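Capsid (Human calicivirus NLV/Boxer/2001/US, PDB 4RDL) forms the viral capsid, its protruding P domain, the part in this crystal, binding fucosylated histo-blood group glycans such as Lewis y, probably for attachment to host cells. Local coordinates at residues Gly51-Asp56 and Glu236-Phe241; Gly250-Leu255 and Lys270-Gly275. All coordinates share one frame; numbering follows the deposited sequence.

How the interactions relate
Both contacts lie on the same side of the chain's centre, with their own centres about 12 Å apart. Interaction 1 sets a loop, Gly51-Asp56, against helix 235-244; interaction 2 pairs the two strands of the hairpin 252-258/265-272, which begins a few residues after that helix. In the chain they run in series, interaction 1 closing before interaction 2 opens. Leu55 joins them: its N lies 3.0 Å from Pro273 O, a probable hydrogen bond, and its CD2 packs on Met271 CE at 3.6 Å. An N-terminal loop, helix 235-244 and two inner strands of an antiparallel sheet are thus tied together through Leu55, in a part of the P domain that holds no glycan-pocket residue.

Interaction 1: residues Gly51-Asp56 and Glu236-Phe241; sequences GRVTLD and EFVSHF
Phe241 of the helix is gripped by Val53 and Leu55 of the loop, which reach its ring from different directions. Val53 CG1 comes in at the ring edge, close to the plane, and stops 3.9 Å from Phe241 CD2. Leu55 lies alongside the phenylalanine with both side chains pointing the same way, and its CD2 reaches Phe241 CE2 at 3.7 Å. That methyl gets there although the CB of Leu55 leaves the backbone heading away from the helix: with CG anti to the carbonyl carbon (chi1 -61°) the branch swings back. One turn earlier on the helix, Val238 faces the same loop. Its CG2 meets Val53 CG1 at 4.0 Å and packs equally close to Gly51 CA, while its CG1 sits against the CB of Val53. Val53 CG1 thus touches both helix residues. Gly51 adopts a positive phi of 68°, a backbone shape glycine accepts readily, as the chain turns into this contact.

The joining forces are apolar, apart from one water: it donates to Leu55 O at 2.8 Å and, more weakly, to Phe241 O. Further out, the loop is braced by its own polar groups. Thr54 OG1 donates to Asp56 OD1 at 2.7 Å, nearly in line with the carboxylate C-O bond, and also bonds to Gln58 N. Arg52 points away from the helix and spends its guanidinium on the carbonyls of Phe48 and Pro203.

The helix also reaches the dimer partner, where Glu236 OE1 bonds to Ser66 OG of the second subunit. Phe14 of the N-terminal chain meets the Phe241 ring, and Met271 touches both Phe241 and Leu55, so helix 235-244 and the loop pack together on strand 265-272.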
loop_
_atom_site.group_PDB
_atom_site.type_symbol
_atom_site.label_atom_id
_atom_site.label_comp_id
_atom_site.label_asym_id
_atom_site.label_seq_id
_atom_site.Cartn_x
_atom_site.Cartn_y
_atom_site.Cartn_z
ATOM N N GLY A 51 -7.370 -4.226 9.147
ATOM C CA GLY A 51 -8.509 -3.362 8.859
ATOM C C GLY A 51 -9.399 -3.087 10.058
ATOM O O GLY A 51 -10.571 -2.740 9.875
ATOM N N ARG A 52 -8.859 -3.234 11.271
ATOM C CA ARG A 52 -9.636 -3.061 12.498
ATOM C C ARG A 52 -9.274 -1.760 13.213
ATOM O O ARG A 52 -8.109 -1.533 13.558
ATOM C CB ARG A 52 -9.425 -4.246 13.448
ATOM C CG ARG A 52 -9.730 -5.611 12.838
ATOM C CD ARG A 52 -11.208 -5.746 12.434
ATOM N NE ARG A 52 -12.142 -5.527 13.545
ATOM C CZ ARG A 52 -12.612 -6.489 14.341
ATOM N NH1 ARG A 52 -12.252 -7.751 14.150
ATOM N NH2 ARG A 52 -13.460 -6.190 15.322
ATOM N N VAL A 53 -10.284 -0.919 13.425
ATOM C CA VAL A 53 -10.124 0.383 14.068
ATOM C C VAL A 53 -11.505 0.844 14.532
ATOM O O VAL A 53 -12.510 0.519 13.909
ATOM C CB VAL A 53 -9.528 1.418 13.077
ATOM C CG1 VAL A 53 -10.512 1.719 11.940
ATOM C CG2 VAL A 53 -9.102 2.695 13.786
ATOM N N THR A 54 -11.561 1.568 15.643
ATOM C CA THR A 54 -12.814 2.175 16.057
ATOM C C THR A 54 -13.079 3.426 15.217
ATOM O O THR A 54 -12.165 3.980 14.591
ATOM C CB THR A 54 -12.785 2.580 17.528
ATOM O OG1 THR A 54 -11.732 3.533 17.736
ATOM C CG2 THR A 54 -12.546 1.363 18.409
ATOM N N LEU A 55 -14.325 3.887 15.202
ATOM C CA LEU A 55 -14.643 5.104 14.459
ATOM C C LEU A 55 -13.908 6.324 15.004
ATOM O O LEU A 55 -13.682 7.297 14.272
ATOM C CB LEU A 55 -16.152 5.365 14.428
ATOM C CG LEU A 55 -16.975 4.270 13.753
ATOM C CD1 LEU A 55 -18.423 4.731 13.629
ATOM C CD2 LEU A 55 -16.398 3.913 12.380
ATOM N N ASP A 56 -13.539 6.284 16.284
ATOM C CA ASP A 56 -12.779 7.397 16.852
ATOM C C ASP A 56 -11.251 7.233 16.747
ATOM O O ASP A 56 -10.495 7.985 17.361
ATOM C CB ASP A 56 -13.262 7.787 18.264
ATOM C CG ASP A 56 -12.955 6.744 19.335
ATOM O OD1 ASP A 56 -12.233 5.764 19.082
ATOM O OD2 ASP A 56 -13.432 6.941 20.474
ATOM N N GLU A 236 -7.952 2.900 3.616
ATOM C CA GLU A 236 -7.916 4.349 3.723
ATOM C C GLU A 236 -8.973 4.871 4.709
ATOM O O GLU A 236 -8.837 5.976 5.218
ATOM C CB GLU A 236 -8.003 5.020 2.353
ATOM C CG GLU A 236 -6.719 4.895 1.519
ATOM C CD GLU A 236 -6.562 3.538 0.834
ATOM O OE1 GLU A 236 -5.487 3.303 0.229
ATOM O OE2 GLU A 236 -7.499 2.704 0.890
ATOM N N PHE A 237 -10.005 4.078 5.001
ATOM C CA PHE A 237 -10.898 4.438 6.110
ATOM C C PHE A 237 -10.126 4.362 7.424
ATOM O O PHE A 237 -10.296 5.211 8.304
ATOM C CB PHE A 237 -12.103 3.494 6.213
ATOM C CG PHE A 237 -13.290 3.898 5.377
ATOM C CD1 PHE A 237 -13.155 4.176 4.024
ATOM C CD2 PHE A 237 -14.558 3.934 5.939
ATOM C CE1 PHE A 237 -14.262 4.516 3.258
ATOM C CE2 PHE A 237 -15.672 4.272 5.173
ATOM C CZ PHE A 237 -15.522 4.565 3.840
ATOM N N VAL A 238 -9.304 3.327 7.573
ATOM C CA VAL A 238 -8.536 3.157 8.807
ATOM C C VAL A 238 -7.634 4.369 9.055
ATOM O O VAL A 238 -7.663 4.973 10.136
ATOM C CB VAL A 238 -7.684 1.861 8.792
ATOM C CG1 VAL A 238 -6.838 1.766 10.061
ATOM C CG2 VAL A 238 -8.573 0.634 8.634
ATOM N N SER A 239 -6.821 4.732 8.064
ATOM C CA SER A 239 -5.907 5.858 8.251
ATOM C C SER A 239 -6.683 7.157 8.448
ATOM O O SER A 239 -6.251 8.037 9.190
ATOM C CB SER A 239 -4.905 5.976 7.101
ATOM O OG SER A 239 -5.547 5.989 5.845
ATOM N N HIS A 240 -7.841 7.263 7.802
ATOM C CA HIS A 240 -8.684 8.439 7.968
ATOM C C HIS A 240 -9.109 8.595 9.427
ATOM O O HIS A 240 -8.982 9.675 10.004
ATOM C CB HIS A 240 -9.908 8.354 7.059
ATOM C CG HIS A 240 -10.709 9.617 7.009
ATOM N ND1 HIS A 240 -10.306 10.724 6.291
ATOM C CD2 HIS A 240 -11.893 9.949 7.580
ATOM C CE1 HIS A 240 -11.208 11.681 6.421
ATOM N NE2 HIS A 240 -12.180 11.237 7.200
ATOM N N PHE A 241 -9.616 7.519 10.025
ATOM C CA PHE A 241 -10.086 7.596 11.408
ATOM C C PHE A 241 -8.921 7.847 12.371
ATOM O O PHE A 241 -9.065 8.575 13.346
ATOM C CB PHE A 241 -10.860 6.329 11.793
ATOM C CG PHE A 241 -12.079 6.077 10.941
ATOM C CD1 PHE A 241 -12.747 7.125 10.321
ATOM C CD2 PHE A 241 -12.556 4.787 10.762
ATOM C CE1 PHE A 241 -13.864 6.891 9.534
ATOM C CE2 PHE A 241 -13.671 4.545 9.977
ATOM C CZ PHE A 241 -14.331 5.601 9.366
HETATM O O HOH W 1 -12.298 9.574 13.435
#

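Interaction 2: residues Gly250-Leu255 and Lys270-Gly275; sequences GDAALL and KMYPEG
Met271 packs against Ala253 and Leu255 of the facing strand, and its side chain can be followed outward. Its CB sits 4.0 Å from Ala253 CB, the two residues forming an antiparallel hydrogen-bonded pair with side chains on one face of the sheet. CG, anti to the carbonyl carbon (chi1 -79°), presses on Leu255 CD1 at 3.4 Å, tighter than a usual carbon-carbon contact. SD remains beside that same methyl at 3.9 Å, and the chain, bent at chi2 and chi3, also packs on Met277 of strand 276-279 and on Leu233.

The backbones are those of a beta hairpin, strands 252-258 and 265-272, within the P domain's antiparallel sheet; strand 295-302 flanks the first and strand 276-279 the second. Ala253 N donates to Met271 O at 2.7 Å, and Met271 N returns a bond to Ala253 O at 2.8 Å.

Toward the hairpin's open end, Ala252 CB lies over a face of the Tyr272 ring, 4.2 Å from its centroid and 23° off the normal, a CH-pi contact. The same methyl touches Lys270 CE at 4.1 Å. Tyr272 OH and Lys270 NZ both end on Glu212, by a hydrogen bond and a salt bridge respectively. Past the tyrosine, Pro273 CD closes on Asp251 O at 3.2 Å, while Asp251 OD2 forms a salt bridge with Arg304 NH1.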
loop_
_atom_site.group_PDB
_atom_site.type_symbol
_atom_site.label_atom_id
_atom_site.label_comp_id
_atom_site.label_asym_id
_atom_site.label_seq_id
_atom_site.Cartn_x
_atom_site.Cartn_y
_atom_site.Cartn_z
ATOM N N GLY A 250 -22.957 8.917 18.548
ATOM C CA GLY A 250 -24.232 8.238 18.375
ATOM C C GLY A 250 -24.050 6.738 18.278
ATOM O O GLY A 250 -22.916 6.248 18.263
ATOM N N ASP A 251 -25.158 6.007 18.201
ATOM C CA ASP A 251 -25.108 4.551 18.088
ATOM C C ASP A 251 -24.460 4.106 16.786
ATOM O O ASP A 251 -23.753 3.093 16.743
ATOM C CB ASP A 251 -26.516 3.949 18.136
ATOM C CG ASP A 251 -27.188 4.109 19.483
ATOM O OD1 ASP A 251 -26.487 4.364 20.484
ATOM O OD2 ASP A 251 -28.430 3.966 19.525
ATOM N N ALA A 252 -24.736 4.841 15.715
ATOM C CA ALA A 252 -24.236 4.478 14.394
ATOM C C ALA A 252 -24.039 5.721 13.545
ATOM O O ALA A 252 -24.732 6.730 13.730
ATOM C CB ALA A 252 -25.204 3.524 13.706
ATOM N N ALA A 253 -23.085 5.648 12.621
ATOM C CA ALA A 253 -22.877 6.701 11.641
ATOM C C ALA A 253 -23.598 6.321 10.356
ATOM O O ALA A 253 -23.252 5.317 9.726
ATOM C CB ALA A 253 -21.379 6.899 11.375
ATOM N N LEU A 254 -24.591 7.113 9.964
ATOM C CA LEU A 254 -25.309 6.883 8.715
ATOM C C LEU A 254 -24.448 7.373 7.563
ATOM O O LEU A 254 -24.017 8.538 7.552
ATOM C CB LEU A 254 -26.647 7.639 8.703
ATOM C CG LEU A 254 -27.418 7.606 7.376
ATOM C CD1 LEU A 254 -27.875 6.194 7.043
ATOM C CD2 LEU A 254 -28.616 8.561 7.412
ATOM N N LEU A 255 -24.194 6.479 6.604
ATOM C CA LEU A 255 -23.481 6.836 5.376
ATOM C C LEU A 255 -24.398 6.696 4.178
ATOM O O LEU A 255 -25.230 5.781 4.128
ATOM C CB LEU A 255 -22.277 5.923 5.134
ATOM C CG LEU A 255 -21.301 5.681 6.270
ATOM C CD1 LEU A 255 -20.155 4.825 5.736
ATOM C CD2 LEU A 255 -20.783 6.997 6.816
ATOM N N LYS A 270 -25.019 1.728 7.647
ATOM C CA LYS A 270 -24.774 2.175 9.012
ATOM C C LYS A 270 -23.412 1.678 9.471
ATOM O O LYS A 270 -23.142 0.475 9.407
ATOM C CB LYS A 270 -25.876 1.683 9.945
ATOM C CG LYS A 270 -27.189 2.452 9.731
ATOM C CD LYS A 270 -28.405 1.733 10.301
ATOM C CE LYS A 270 -28.396 1.700 11.820
ATOM N NZ LYS A 270 -29.572 0.944 12.331
ATOM N N MET A 271 -22.547 2.605 9.900
ATOM C CA MET A 271 -21.242 2.255 10.453
ATOM C C MET A 271 -21.347 2.249 11.963
ATOM O O MET A 271 -21.819 3.214 12.558
ATOM C CB MET A 271 -20.176 3.287 10.076
ATOM C CG MET A 271 -19.590 3.209 8.689
ATOM S SD MET A 271 -17.863 3.765 8.738
ATOM C CE MET A 271 -17.064 2.269 9.294
ATOM N N TYR A 272 -20.884 1.182 12.595
ATOM C CA TYR A 272 -20.956 1.087 14.042
ATOM C C TYR A 272 -19.600 1.429 14.661
ATOM O O TYR A 272 -18.569 1.323 13.991
ATOM C CB TYR A 272 -21.472 -0.297 14.456
ATOM C CG TYR A 272 -22.940 -0.470 14.114
ATOM C CD1 TYR A 272 -23.926 -0.129 15.027
ATOM C CD2 TYR A 272 -23.337 -0.932 12.863
ATOM C CE1 TYR A 272 -25.269 -0.268 14.717
ATOM C CE2 TYR A 272 -24.674 -1.071 12.542
ATOM C CZ TYR A 272 -25.637 -0.733 13.471
ATOM O OH TYR A 272 -26.975 -0.870 13.154
ATOM N N PRO A 273 -19.600 1.865 15.930
ATOM C CA PRO A 273 -18.383 2.359 16.588
ATOM C C PRO A 273 -17.223 1.368 16.560
ATOM O O PRO A 273 -16.060 1.793 16.562
ATOM C CB PRO A 273 -18.839 2.606 18.028
ATOM C CG PRO A 273 -20.311 2.913 17.898
ATOM C CD PRO A 273 -20.788 1.988 16.798
ATOM N N GLU A 274 -17.534 0.075 16.528
ATOM C CA GLU A 274 -16.517 -0.975 16.480
ATOM C C GLU A 274 -15.717 -0.992 15.172
ATOM O O GLU A 274 -14.708 -1.678 15.073
ATOM C CB GLU A 274 -17.158 -2.347 16.726
ATOM C CG GLU A 274 -17.718 -2.531 18.130
ATOM C CD GLU A 274 -19.119 -1.959 18.323
ATOM O OE1 GLU A 274 -19.723 -1.437 17.362
ATOM O OE2 GLU A 274 -19.619 -2.044 19.462
ATOM N N GLY A 275 -16.179 -0.252 14.167
ATOM C CA GLY A 275 -15.426 -0.117 12.929
ATOM C C GLY A 275 -15.816 -1.113 11.851
ATOM O O GLY A 275 -14.965 -1.805 11.298
#